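Local coordinates for protein condensin complex subunit 3 (Schizosaccharomyces pombe, PDB 5OQR) that serves as a regulatory HEAT-repeat subunit of condensin, the complex required for converting interphase chromatin into condensed mitotic chromosomes, at residues S2-I7 and D36-A40; H17-C21 and L58-V62; V466-F470 and M486-I491; V525-L529 and T542-L547. All coordinates share one frame; numbering follows the deposited sequence.

Contact 1: S2-I7 and D36-A40; sequences SCIQII and DILRA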
loop_
_atom_site.group_PDB
_atom_site.type_symbol
_atom_site.label_atom_id
_atom_site.label_comp_id
_atom_site.label_asym_id
_atom_site.label_seq_id
_atom_site.Cartn_x
_atom_site.Cartn_y
_atom_site.Cartn_z
ATOM N N SER A 2 9.537 -9.804 56.771
ATOM C CA SER A 2 9.667 -8.427 57.224
ATOM C C SER A 2 9.761 -7.478 56.032
ATOM O O SER A 2 8.856 -7.438 55.198
ATOM C CB SER A 2 10.891 -8.287 58.121
ATOM O OG SER A 2 12.088 -8.417 57.373
ATOM N N CYS A 3 10.854 -6.714 55.957
ATOM C CA CYS A 3 11.071 -5.842 54.806
ATOM C C CYS A 3 10.888 -6.603 53.499
ATOM O O CYS A 3 10.373 -6.056 52.517
ATOM C CB CYS A 3 12.467 -5.229 54.878
ATOM S SG CYS A 3 13.005 -4.430 53.352
ATOM N N ILE A 4 11.299 -7.871 53.468
ATOM C CA ILE A 4 11.095 -8.676 52.272
ATOM C C ILE A 4 9.641 -9.117 52.159
ATOM O O ILE A 4 9.119 -9.261 51.047
ATOM C CB ILE A 4 12.045 -9.886 52.261
ATOM C CG1 ILE A 4 12.087 -10.501 50.859
ATOM C CG2 ILE A 4 11.624 -10.920 53.310
ATOM C CD1 ILE A 4 13.015 -11.691 50.720
ATOM N N GLN A 5 8.964 -9.344 53.288
ATOM C CA GLN A 5 7.576 -9.788 53.236
ATOM C C GLN A 5 6.628 -8.654 52.870
ATOM O O GLN A 5 5.569 -8.908 52.285
ATOM C CB GLN A 5 7.160 -10.405 54.571
ATOM C CG GLN A 5 7.660 -11.830 54.768
ATOM C CD GLN A 5 6.810 -12.620 55.744
ATOM O OE1 GLN A 5 5.834 -12.109 56.291
ATOM N NE2 GLN A 5 7.175 -13.878 55.962
ATOM N N ILE A 6 6.974 -7.411 53.212
ATOM C CA ILE A 6 6.222 -6.271 52.692
ATOM C C ILE A 6 6.179 -6.345 51.174
ATOM O O ILE A 6 5.124 -6.187 50.549
ATOM C CB ILE A 6 6.843 -4.944 53.165
ATOM C CG1 ILE A 6 6.872 -4.867 54.695
ATOM C CG2 ILE A 6 6.057 -3.761 52.598
ATOM C CD1 ILE A 6 7.688 -3.707 55.226
ATOM N N ILE A 7 7.336 -6.599 50.562
ATOM C CA ILE A 7 7.413 -6.714 49.108
ATOM C C ILE A 7 6.582 -7.896 48.629
ATOM O O ILE A 7 5.779 -7.778 47.696
ATOM C CB ILE A 7 8.883 -6.830 48.666
ATOM C CG1 ILE A 7 9.643 -5.560 49.063
ATOM C CG2 ILE A 7 8.973 -7.071 47.163
ATOM C CD1 ILE A 7 11.118 -5.574 48.727
ATOM N N ASP A 36 17.955 -6.345 51.653
ATOM C CA ASP A 36 16.712 -7.095 51.497
ATOM C C ASP A 36 16.032 -6.798 50.169
ATOM O O ASP A 36 15.352 -7.670 49.614
ATOM C CB ASP A 36 15.761 -6.785 52.654
ATOM C CG ASP A 36 15.781 -7.856 53.731
ATOM O OD1 ASP A 36 16.787 -8.588 53.830
ATOM O OD2 ASP A 36 14.787 -7.965 54.480
ATOM N N ILE A 37 16.194 -5.584 49.644
ATOM C CA ILE A 37 15.581 -5.245 48.364
ATOM C C ILE A 37 16.258 -6.013 47.238
ATOM O O ILE A 37 15.597 -6.669 46.425
ATOM C CB ILE A 37 15.646 -3.727 48.124
ATOM C CG1 ILE A 37 14.994 -2.976 49.286
ATOM C CG2 ILE A 37 14.948 -3.369 46.815
ATOM C CD1 ILE A 37 15.279 -1.497 49.291
ATOM N N LEU A 38 17.588 -5.935 47.166
ATOM C CA LEU A 38 18.318 -6.722 46.179
ATOM C C LEU A 38 17.975 -8.200 46.294
ATOM O O LEU A 38 17.921 -8.907 45.279
ATOM C CB LEU A 38 19.820 -6.510 46.346
ATOM C CG LEU A 38 20.288 -5.053 46.381
ATOM C CD1 LEU A 38 21.790 -4.974 46.595
ATOM C CD2 LEU A 38 19.893 -4.319 45.107
ATOM N N ARG A 39 17.743 -8.684 47.514
ATOM C CA ARG A 39 17.286 -10.057 47.696
ATOM C C ARG A 39 15.921 -10.264 47.053
ATOM O O ARG A 39 15.648 -11.326 46.481
ATOM C CB ARG A 39 17.239 -10.390 49.187
ATOM C CG ARG A 39 16.917 -11.834 49.502
ATOM C CD ARG A 39 16.808 -12.045 51.003
ATOM N NE ARG A 39 16.014 -13.224 51.339
ATOM C CZ ARG A 39 15.641 -13.548 52.573
ATOM N NH1 ARG A 39 15.986 -12.783 53.601
ATOM N NH2 ARG A 39 14.918 -14.641 52.782
ATOM N N ALA A 40 15.047 -9.258 47.139
ATOM C CA ALA A 40 13.753 -9.345 46.472
ATOM C C ALA A 40 13.920 -9.350 44.960
ATOM O O ALA A 40 13.182 -10.041 44.249
ATOM C CB ALA A 40 12.858 -8.183 46.905
#
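A chi1 of -165° sets CG1 of I4 opposite the backbone N, and with chi2 also extended the methyl CD1 is carried straight out toward helix 33-42, where R39 meets it. The arginine chain, stretched from CG to NE, passes the isoleucine at about a right angle and lays one face of its guanidinium over the methyl: I4 CD1 is 3.4 Å from R39 NE, offset toward the rim of the flat group. One turn further along, I7 takes a different rotamer, CG1 anti to the carbonyl carbon, and both its CD1 and its CG2 close on the methyl of A40; I7 CD1 lies 3.6 Å from A40 CB. D36 occupies the N-terminal end of the interface. Its OD2 comes to 3.6 Å from C3 CB and equally near the backbone N of I4, without forming a hydrogen bond, while SG of C3 packs at 3.7 Å from D36 CB. A carboxylate beside the first turn of a helix, where backbone N-H groups point along the axis past the N-terminal end, probably gains some electrostatic stabilisation. The short helical segments run in the same general direction, inclined by 39° with axes 9.4 Å apart. Behind this layer, C3 touches L24 of helix 17-24, and I7 reaches V57, F60 and L61 of helix 52-69; the contact joins helix 3-9 to helix 33-42, just ahead of HEAT repeat 1 (residues 55-76).

Contact 2: H17-C21 and L58-V62; sequences HRKLC and LRFLV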
loop_
_atom_site.group_PDB
_atom_site.type_symbol
_atom_site.label_atom_id
_atom_site.label_comp_id
_atom_site.label_asym_id
_atom_site.label_seq_id
_atom_site.Cartn_x
_atom_site.Cartn_y
_atom_site.Cartn_z
ATOM N N HIS A 17 -0.184 -0.382 47.544
ATOM C CA HIS A 17 1.205 0.035 47.378
ATOM C C HIS A 17 1.527 1.259 48.226
ATOM O O HIS A 17 2.587 1.323 48.858
ATOM C CB HIS A 17 1.497 0.310 45.903
ATOM C CG HIS A 17 1.695 -0.930 45.088
ATOM N ND1 HIS A 17 2.271 -0.915 43.836
ATOM C CD2 HIS A 17 1.397 -2.225 45.350
ATOM C CE1 HIS A 17 2.316 -2.146 43.360
ATOM N NE2 HIS A 17 1.793 -2.960 44.259
ATOM N N ARG A 18 0.625 2.242 48.256
ATOM C CA ARG A 18 0.856 3.420 49.087
ATOM C C ARG A 18 0.960 3.040 50.558
ATOM O O ARG A 18 1.814 3.563 51.284
ATOM C CB ARG A 18 -0.260 4.443 48.879
ATOM C CG ARG A 18 -0.062 5.732 49.666
ATOM C CD ARG A 18 -1.195 6.714 49.431
ATOM N NE ARG A 18 -2.477 6.197 49.905
ATOM C CZ ARG A 18 -2.893 6.253 51.167
ATOM N NH1 ARG A 18 -4.077 5.754 51.495
ATOM N NH2 ARG A 18 -2.132 6.803 52.104
ATOM N N LYS A 19 0.099 2.130 51.016
ATOM C CA LYS A 19 0.153 1.688 52.405
ATOM C C LYS A 19 1.495 1.042 52.719
ATOM O O LYS A 19 2.150 1.385 53.710
ATOM C CB LYS A 19 -0.989 0.710 52.686
ATOM C CG LYS A 19 -2.376 1.288 52.468
ATOM C CD LYS A 19 -3.447 0.225 52.638
ATOM C CE LYS A 19 -4.842 0.808 52.485
ATOM N NZ LYS A 19 -5.901 -0.228 52.637
ATOM N N LEU A 20 1.925 0.100 51.877
ATOM C CA LEU A 20 3.168 -0.615 52.136
ATOM C C LEU A 20 4.380 0.291 51.975
ATOM O O LEU A 20 5.416 0.055 52.608
ATOM C CB LEU A 20 3.275 -1.829 51.211
ATOM C CG LEU A 20 2.440 -3.056 51.601
ATOM C CD1 LEU A 20 0.966 -2.721 51.794
ATOM C CD2 LEU A 20 2.592 -4.146 50.555
ATOM N N CYS A 21 4.278 1.326 51.139
ATOM C CA CYS A 21 5.363 2.296 51.034
ATOM C C CYS A 21 5.642 2.949 52.380
ATOM O O CYS A 21 6.803 3.156 52.752
ATOM C CB CYS A 21 5.023 3.359 49.989
ATOM S SG CYS A 21 5.385 2.884 48.284
ATOM N N LEU A 58 7.631 -5.128 40.842
ATOM C CA LEU A 58 8.499 -4.118 40.254
ATOM C C LEU A 58 7.801 -2.767 40.174
ATOM O O LEU A 58 8.454 -1.726 40.307
ATOM C CB LEU A 58 8.962 -4.578 38.871
ATOM C CG LEU A 58 10.050 -3.771 38.156
ATOM C CD1 LEU A 58 11.085 -3.202 39.119
ATOM C CD2 LEU A 58 10.723 -4.647 37.109
ATOM N N ARG A 59 6.484 -2.760 39.962
ATOM C CA ARG A 59 5.736 -1.509 40.027
ATOM C C ARG A 59 5.782 -0.920 41.430
ATOM O O ARG A 59 5.930 0.296 41.596
ATOM C CB ARG A 59 4.287 -1.739 39.593
ATOM C CG ARG A 59 4.102 -1.924 38.097
ATOM C CD ARG A 59 4.250 -0.615 37.346
ATOM N NE ARG A 59 4.018 -0.789 35.915
ATOM C CZ ARG A 59 2.818 -0.933 35.362
ATOM N NH1 ARG A 59 1.727 -0.929 36.118
ATOM N NH2 ARG A 59 2.706 -1.087 34.050
ATOM N N PHE A 60 5.657 -1.766 42.454
ATOM C CA PHE A 60 5.710 -1.276 43.827
ATOM C C PHE A 60 7.048 -0.616 44.127
ATOM O O PHE A 60 7.104 0.405 44.823
ATOM C CB PHE A 60 5.458 -2.422 44.807
ATOM C CG PHE A 60 5.822 -2.093 46.226
ATOM C CD1 PHE A 60 6.755 -2.854 46.910
ATOM C CD2 PHE A 60 5.244 -1.014 46.871
ATOM C CE1 PHE A 60 7.095 -2.549 48.212
ATOM C CE2 PHE A 60 5.581 -0.705 48.173
ATOM C CZ PHE A 60 6.508 -1.473 48.843
ATOM N N LEU A 61 8.139 -1.184 43.615
ATOM C CA LEU A 61 9.462 -0.676 43.953
ATOM C C LEU A 61 9.703 0.690 43.321
ATOM O O LEU A 61 10.075 1.645 44.012
ATOM C CB LEU A 61 10.528 -1.685 43.525
ATOM C CG LEU A 61 10.412 -3.039 44.237
ATOM C CD1 LEU A 61 11.379 -4.054 43.652
ATOM C CD2 LEU A 61 10.644 -2.894 45.737
ATOM N N VAL A 62 9.485 0.810 42.008
ATOM C CA VAL A 62 9.610 2.115 41.362
ATOM C C VAL A 62 8.725 3.130 42.071
ATOM O O VAL A 62 9.080 4.309 42.199
ATOM C CB VAL A 62 9.266 2.015 39.863
ATOM C CG1 VAL A 62 10.203 1.047 39.162
ATOM C CG2 VAL A 62 7.814 1.597 39.660
#
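One face of the H17 imidazole is covered by F60, whose CB sits over it, 3.6 Å from the ring centroid, a CH-pi contact. The phenyl ring beyond that CB turns its edge toward the same imidazole; the planes meet at 63° and the centroids are 5.3 Å apart, an edge-to-face pair. At the rim of the phenyl ring, near its plane, lies the carbonyl oxygen of H17. C21 and L20 approach this ring obliquely: C21 SG is 3.6 Å from F60 CE2, a Cys sulfur-aromatic contact, and L20 CB stands 4.0 Å from the same CE2. F60 owes this reach to a CG placed anti to its backbone N (chi1 166°), which sends the ring across to helix 17-24. The imidazole also comes close to the backbone of helix 52-69, with H17 ND1 3.5 Å from F60 CA. The two helical segments cross at -55°, their axes 10.2 Å apart. Segment 58-62 lies in HEAT repeat 1, so the contact packs helix 17-24 against that repeat. Around them, helix 3-9 lends I7 to F60 and I6 to L20, and C21 also touches F64 and Y67, further along helix 52-69; on the far side of that helix, L58 meets helix 94-108.

Contact 3: V466-F470 and M486-I491; sequences VQCLF and MLKTLI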
loop_
_atom_site.group_PDB
_atom_site.type_symbol
_atom_site.label_atom_id
_atom_site.label_comp_id
_atom_site.label_asym_id
_atom_site.label_seq_id
_atom_site.Cartn_x
_atom_site.Cartn_y
_atom_site.Cartn_z
ATOM N N VAL A 466 -10.908 17.112 -31.058
ATOM C CA VAL A 466 -11.299 15.859 -31.696
ATOM C C VAL A 466 -11.114 14.703 -30.727
ATOM O O VAL A 466 -11.968 13.816 -30.620
ATOM C CB VAL A 466 -10.486 15.639 -32.986
ATOM C CG1 VAL A 466 -10.963 14.390 -33.706
ATOM C CG2 VAL A 466 -10.590 16.844 -33.901
ATOM N N GLN A 467 -9.993 14.698 -30.010
ATOM C CA GLN A 467 -9.718 13.633 -29.056
ATOM C C GLN A 467 -10.810 13.551 -27.996
ATOM O O GLN A 467 -11.316 12.466 -27.693
ATOM C CB GLN A 467 -8.352 13.866 -28.414
ATOM C CG GLN A 467 -7.841 12.715 -27.582
ATOM C CD GLN A 467 -6.481 13.003 -26.986
ATOM O OE1 GLN A 467 -5.850 14.008 -27.313
ATOM N NE2 GLN A 467 -6.020 12.125 -26.106
ATOM N N CYS A 468 -11.192 14.694 -27.426
ATOM C CA CYS A 468 -12.223 14.695 -26.395
ATOM C C CYS A 468 -13.592 14.352 -26.966
ATOM O O CYS A 468 -14.458 13.855 -26.238
ATOM C CB CYS A 468 -12.272 16.054 -25.702
ATOM S SG CYS A 468 -10.851 16.416 -24.666
ATOM N N LEU A 469 -13.811 14.616 -28.252
ATOM C CA LEU A 469 -15.090 14.287 -28.870
ATOM C C LEU A 469 -15.332 12.784 -28.837
ATOM O O LEU A 469 -16.350 12.313 -28.320
ATOM C CB LEU A 469 -15.124 14.816 -30.306
ATOM C CG LEU A 469 -16.237 14.282 -31.214
ATOM C CD1 LEU A 469 -17.607 14.533 -30.624
ATOM C CD2 LEU A 469 -16.136 14.902 -32.595
ATOM N N PHE A 470 -14.396 12.012 -29.384
ATOM C CA PHE A 470 -14.540 10.565 -29.439
ATOM C C PHE A 470 -14.300 9.894 -28.095
ATOM O O PHE A 470 -14.560 8.694 -27.967
ATOM C CB PHE A 470 -13.591 9.998 -30.494
ATOM C CG PHE A 470 -13.923 10.437 -31.889
ATOM C CD1 PHE A 470 -15.063 9.971 -32.516
ATOM C CD2 PHE A 470 -13.111 11.328 -32.566
ATOM C CE1 PHE A 470 -15.382 10.376 -33.792
ATOM C CE2 PHE A 470 -13.426 11.734 -33.845
ATOM C CZ PHE A 470 -14.562 11.256 -34.458
ATOM N N MET A 486 -14.215 14.327 -39.649
ATOM C CA MET A 486 -13.040 14.459 -38.792
ATOM C C MET A 486 -11.866 13.657 -39.340
ATOM O O MET A 486 -10.712 14.091 -39.246
ATOM C CB MET A 486 -13.367 14.007 -37.367
ATOM C CG MET A 486 -14.569 14.700 -36.736
ATOM S SD MET A 486 -14.607 16.471 -37.030
ATOM C CE MET A 486 -13.198 16.953 -36.075
ATOM N N LEU A 487 -12.138 12.486 -39.916
ATOM C CA LEU A 487 -11.070 11.682 -40.496
ATOM C C LEU A 487 -10.422 12.401 -41.672
ATOM O O LEU A 487 -9.202 12.597 -41.704
ATOM C CB LEU A 487 -11.619 10.321 -40.929
ATOM C CG LEU A 487 -11.905 9.293 -39.832
ATOM C CD1 LEU A 487 -12.610 8.090 -40.423
ATOM C CD2 LEU A 487 -10.629 8.858 -39.132
ATOM N N LYS A 488 -11.229 12.806 -42.655
ATOM C CA LYS A 488 -10.679 13.430 -43.854
ATOM C C LYS A 488 -10.043 14.778 -43.541
ATOM O O LYS A 488 -8.993 15.118 -44.095
ATOM C CB LYS A 488 -11.771 13.600 -44.912
ATOM C CG LYS A 488 -12.267 12.295 -45.509
ATOM C CD LYS A 488 -12.974 12.510 -46.842
ATOM C CE LYS A 488 -14.353 13.129 -46.675
ATOM N NZ LYS A 488 -15.313 12.588 -47.678
ATOM N N THR A 489 -10.661 15.558 -42.655
ATOM C CA THR A 489 -10.239 16.941 -42.471
ATOM C C THR A 489 -9.064 17.075 -41.510
ATOM O O THR A 489 -8.226 17.961 -41.697
ATOM C CB THR A 489 -11.415 17.781 -41.970
ATOM O OG1 THR A 489 -12.549 17.575 -42.822
ATOM C CG2 THR A 489 -11.057 19.260 -41.971
ATOM N N LEU A 490 -8.976 16.224 -40.490
ATOM C CA LEU A 490 -8.003 16.447 -39.426
ATOM C C LEU A 490 -7.149 15.227 -39.098
ATOM O O LEU A 490 -5.917 15.318 -39.089
ATOM C CB LEU A 490 -8.726 16.919 -38.167
ATOM C CG LEU A 490 -9.403 18.279 -38.324
ATOM C CD1 LEU A 490 -10.835 18.213 -37.859
ATOM C CD2 LEU A 490 -8.641 19.343 -37.559
ATOM N N ILE A 491 -7.779 14.085 -38.829
ATOM C CA ILE A 491 -7.049 12.944 -38.277
ATOM C C ILE A 491 -6.043 12.406 -39.289
ATOM O O ILE A 491 -4.845 12.307 -39.000
ATOM C CB ILE A 491 -8.029 11.851 -37.816
ATOM C CG1 ILE A 491 -8.827 12.353 -36.615
ATOM C CG2 ILE A 491 -7.285 10.569 -37.440
ATOM C CD1 ILE A 491 -10.051 11.537 -36.302
#
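V466 and M486 bury the most surface here, with I491 next, and V466 touches both of the others between helices 457-471 and 480-495. The valine divides its two methyls between different partners. CG2, anti to the carbonyl carbon, meets the terminal methyl of M486, the V466 CG2 to M486 CE separation being 3.4 Å, and also lies 4.2 Å from L490 CD1. CG1 instead faces I491, with V466 CG1 4.0 Å from I491 CD1. M486 heads toward helix 457-471, and its bends at chi2 (-43°) and chi3 (-68°) turn the end of the chain so that CE meets the valine; the two side chains run alongside each other in opposite senses. Its CB and CG turn to F470, where M486 CG is 4.1 Å from F470 CZ, and the ring also comes within 4.2 Å of I491 CD1 through F470 CE2. The second helix has a pi-helical widening at 487-491, where M486 O accepts from both L490 N and I491 N, consistent with both side chains facing helix 457-471. The segments are antiparallel in sense, inclined at 148°, and their axes stand 12.5 Å apart, so it is the side chains that span the distance. All six participating side chains are buried and nonpolar, which implies that the two helices, the second belonging to HEAT repeat 7, are held together at this point by dispersion and exclusion of water.

Contact 4: V525-L529 and T542-L547; sequences VPLYL and TAIRTL
Y528 reaches from helix 518-534 into helix 537-554 as a knob among T542, A543, T546 and L547. Its CB lies 4.2 Å from L547 CD1 and, more loosely, faces the methyl of A543. Beyond CB, chi1 of -71° puts CG anti to the carbonyl carbon and lays the ring against T546, whose CG2 sits almost exactly over the ring centre, 3.6 Å from the centroid and 7° off the normal: a clear CH-pi contact. CD2 and CE2 lie beneath the same threonine, about as near its OG1 as its CG2, and CE2 also has T542 CG2 at the ring edge, 4.3 Å away. CZ comes within 3.7 Å of T546 CG2. The hydroxyl at the tip leaves this interface and hydrogen-bonds to S511 OG and to the carbonyl oxygen of L507. T546 OG1 donates to T542 O at 2.6 Å and is also hydrogen-bonded to S511 OG, so S511 links the two polar ends; T542 O accepts from T546 N as well, the two donors arriving from opposite faces of its plane. Farther along, L547 spreads its methyls, CD2 3.9 Å from V525 CG1 and CD1 3.9 Å from L529 CD2. These segments, crossing at -151°, belong to the two antiparallel helices of HEAT repeat 8. Helix 500-514 flanks them through L510, which touches Y528; helix 563-574 covers L547 with I566 and I569.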
loop_
_atom_site.group_PDB
_atom_site.type_symbol
_atom_site.label_atom_id
_atom_site.label_comp_id
_atom_site.label_asym_id
_atom_site.label_seq_id
_atom_site.Cartn_x
_atom_site.Cartn_y
_atom_site.Cartn_z
ATOM N N VAL A 525 -5.198 -2.245 -37.798
ATOM C CA VAL A 525 -4.268 -3.063 -37.017
ATOM C C VAL A 525 -2.876 -3.060 -37.644
ATOM O O VAL A 525 -1.897 -2.838 -36.920
ATOM C CB VAL A 525 -4.831 -4.471 -36.822
ATOM C CG1 VAL A 525 -3.765 -5.414 -36.269
ATOM C CG2 VAL A 525 -6.024 -4.447 -35.884
ATOM N N PRO A 526 -2.714 -3.305 -38.947
ATOM C CA PRO A 526 -1.361 -3.275 -39.528
ATOM C C PRO A 526 -0.601 -1.997 -39.227
ATOM O O PRO A 526 0.613 -2.041 -38.995
ATOM C CB PRO A 526 -1.630 -3.437 -41.030
ATOM C CG PRO A 526 -2.920 -4.162 -41.105
ATOM C CD PRO A 526 -3.732 -3.694 -39.937
ATOM N N LEU A 527 -1.286 -0.853 -39.227
ATOM C CA LEU A 527 -0.616 0.413 -38.952
ATOM C C LEU A 527 -0.037 0.428 -37.544
ATOM O O LEU A 527 1.132 0.773 -37.343
ATOM C CB LEU A 527 -1.597 1.568 -39.142
ATOM C CG LEU A 527 -1.069 2.969 -38.824
ATOM C CD1 LEU A 527 0.069 3.339 -39.758
ATOM C CD2 LEU A 527 -2.187 3.976 -38.918
ATOM N N TYR A 528 -0.844 0.053 -36.552
ATOM C CA TYR A 528 -0.384 0.089 -35.171
ATOM C C TYR A 528 0.653 -0.985 -34.874
ATOM O O TYR A 528 1.412 -0.840 -33.910
ATOM C CB TYR A 528 -1.579 -0.037 -34.232
ATOM C CG TYR A 528 -2.426 1.209 -34.235
ATOM C CD1 TYR A 528 -3.615 1.263 -34.944
ATOM C CD2 TYR A 528 -2.015 2.345 -33.555
ATOM C CE1 TYR A 528 -4.382 2.408 -34.957
ATOM C CE2 TYR A 528 -2.771 3.493 -33.562
ATOM C CZ TYR A 528 -3.952 3.522 -34.264
ATOM O OH TYR A 528 -4.706 4.670 -34.265
ATOM N N LEU A 529 0.707 -2.054 -35.669
ATOM C CA LEU A 529 1.827 -2.982 -35.570
ATOM C C LEU A 529 3.091 -2.362 -36.148
ATOM O O LEU A 529 4.179 -2.510 -35.581
ATOM C CB LEU A 529 1.496 -4.289 -36.285
ATOM C CG LEU A 529 0.315 -5.071 -35.714
ATOM C CD1 LEU A 529 -0.086 -6.180 -36.662
ATOM C CD2 LEU A 529 0.652 -5.636 -34.344
ATOM N N THR A 542 1.514 3.790 -27.612
ATOM C CA THR A 542 0.251 4.059 -28.289
ATOM C C THR A 542 -0.286 2.798 -28.949
ATOM O O THR A 542 -1.499 2.563 -28.960
ATOM C CB THR A 542 0.434 5.177 -29.321
ATOM O OG1 THR A 542 0.734 6.402 -28.646
ATOM C CG2 THR A 542 -0.825 5.373 -30.160
ATOM N N ALA A 543 0.604 1.974 -29.501
ATOM C CA ALA A 543 0.179 0.728 -30.126
ATOM C C ALA A 543 -0.404 -0.232 -29.097
ATOM O O ALA A 543 -1.467 -0.820 -29.318
ATOM C CB ALA A 543 1.357 0.086 -30.856
ATOM N N ILE A 544 0.279 -0.400 -27.961
ATOM C CA ILE A 544 -0.185 -1.340 -26.941
ATOM C C ILE A 544 -1.577 -0.956 -26.456
ATOM O O ILE A 544 -2.469 -1.804 -26.344
ATOM C CB ILE A 544 0.816 -1.404 -25.771
ATOM C CG1 ILE A 544 2.196 -1.868 -26.248
ATOM C CG2 ILE A 544 0.304 -2.329 -24.668
ATOM C CD1 ILE A 544 2.249 -3.289 -26.766
ATOM N N ARG A 545 -1.780 0.324 -26.143
ATOM C CA ARG A 545 -3.087 0.758 -25.659
ATOM C C ARG A 545 -4.154 0.583 -26.729
ATOM O O ARG A 545 -5.271 0.140 -26.439
ATOM C CB ARG A 545 -3.030 2.219 -25.210
ATOM C CG ARG A 545 -2.058 2.507 -24.081
ATOM C CD ARG A 545 -2.251 3.920 -23.548
ATOM N NE ARG A 545 -1.079 4.407 -22.829
ATOM C CZ ARG A 545 -0.090 5.100 -23.381
ATOM N NH1 ARG A 545 -0.114 5.402 -24.671
ATOM N NH2 ARG A 545 0.933 5.496 -22.637
ATOM N N THR A 546 -3.831 0.930 -27.973
ATOM C CA THR A 546 -4.816 0.858 -29.046
ATOM C C THR A 546 -5.230 -0.582 -29.313
ATOM O O THR A 546 -6.422 -0.908 -29.307
ATOM C CB THR A 546 -4.250 1.497 -30.312
ATOM O OG1 THR A 546 -3.809 2.825 -30.018
ATOM C CG2 THR A 546 -5.300 1.542 -31.407
ATOM N N LEU A 547 -4.254 -1.458 -29.555
ATOM C CA LEU A 547 -4.565 -2.851 -29.857
ATOM C C LEU A 547 -5.261 -3.527 -28.683
ATOM O O LEU A 547 -6.186 -4.324 -28.876
ATOM C CB LEU A 547 -3.286 -3.590 -30.241
ATOM C CG LEU A 547 -2.733 -3.177 -31.609
ATOM C CD1 LEU A 547 -1.242 -3.423 -31.699
ATOM C CD2 LEU A 547 -3.455 -3.918 -32.709
#

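From the N terminus the chain first lays down helices 3-9 and 17-24, then closes contact 1 when helix 33-42 returns to helix 3-9, and contact 2 when helix 52-69 returns to helix 17-24. These two loops cross, and their centres lie 12 Å apart; they touch through helix 3-9, so the first four helices pack together. Several hundred residues later, contact 3 and then contact 4 close short loops in series, each between consecutive helices, the first tying into HEAT repeat 7 and the second lying within HEAT repeat 8. Their centres are 18 Å apart, without direct touch, with helix 500-514 flanking both. About 92 Å separates the centres of contacts 1 and 3, on opposite sides of the chain's centre.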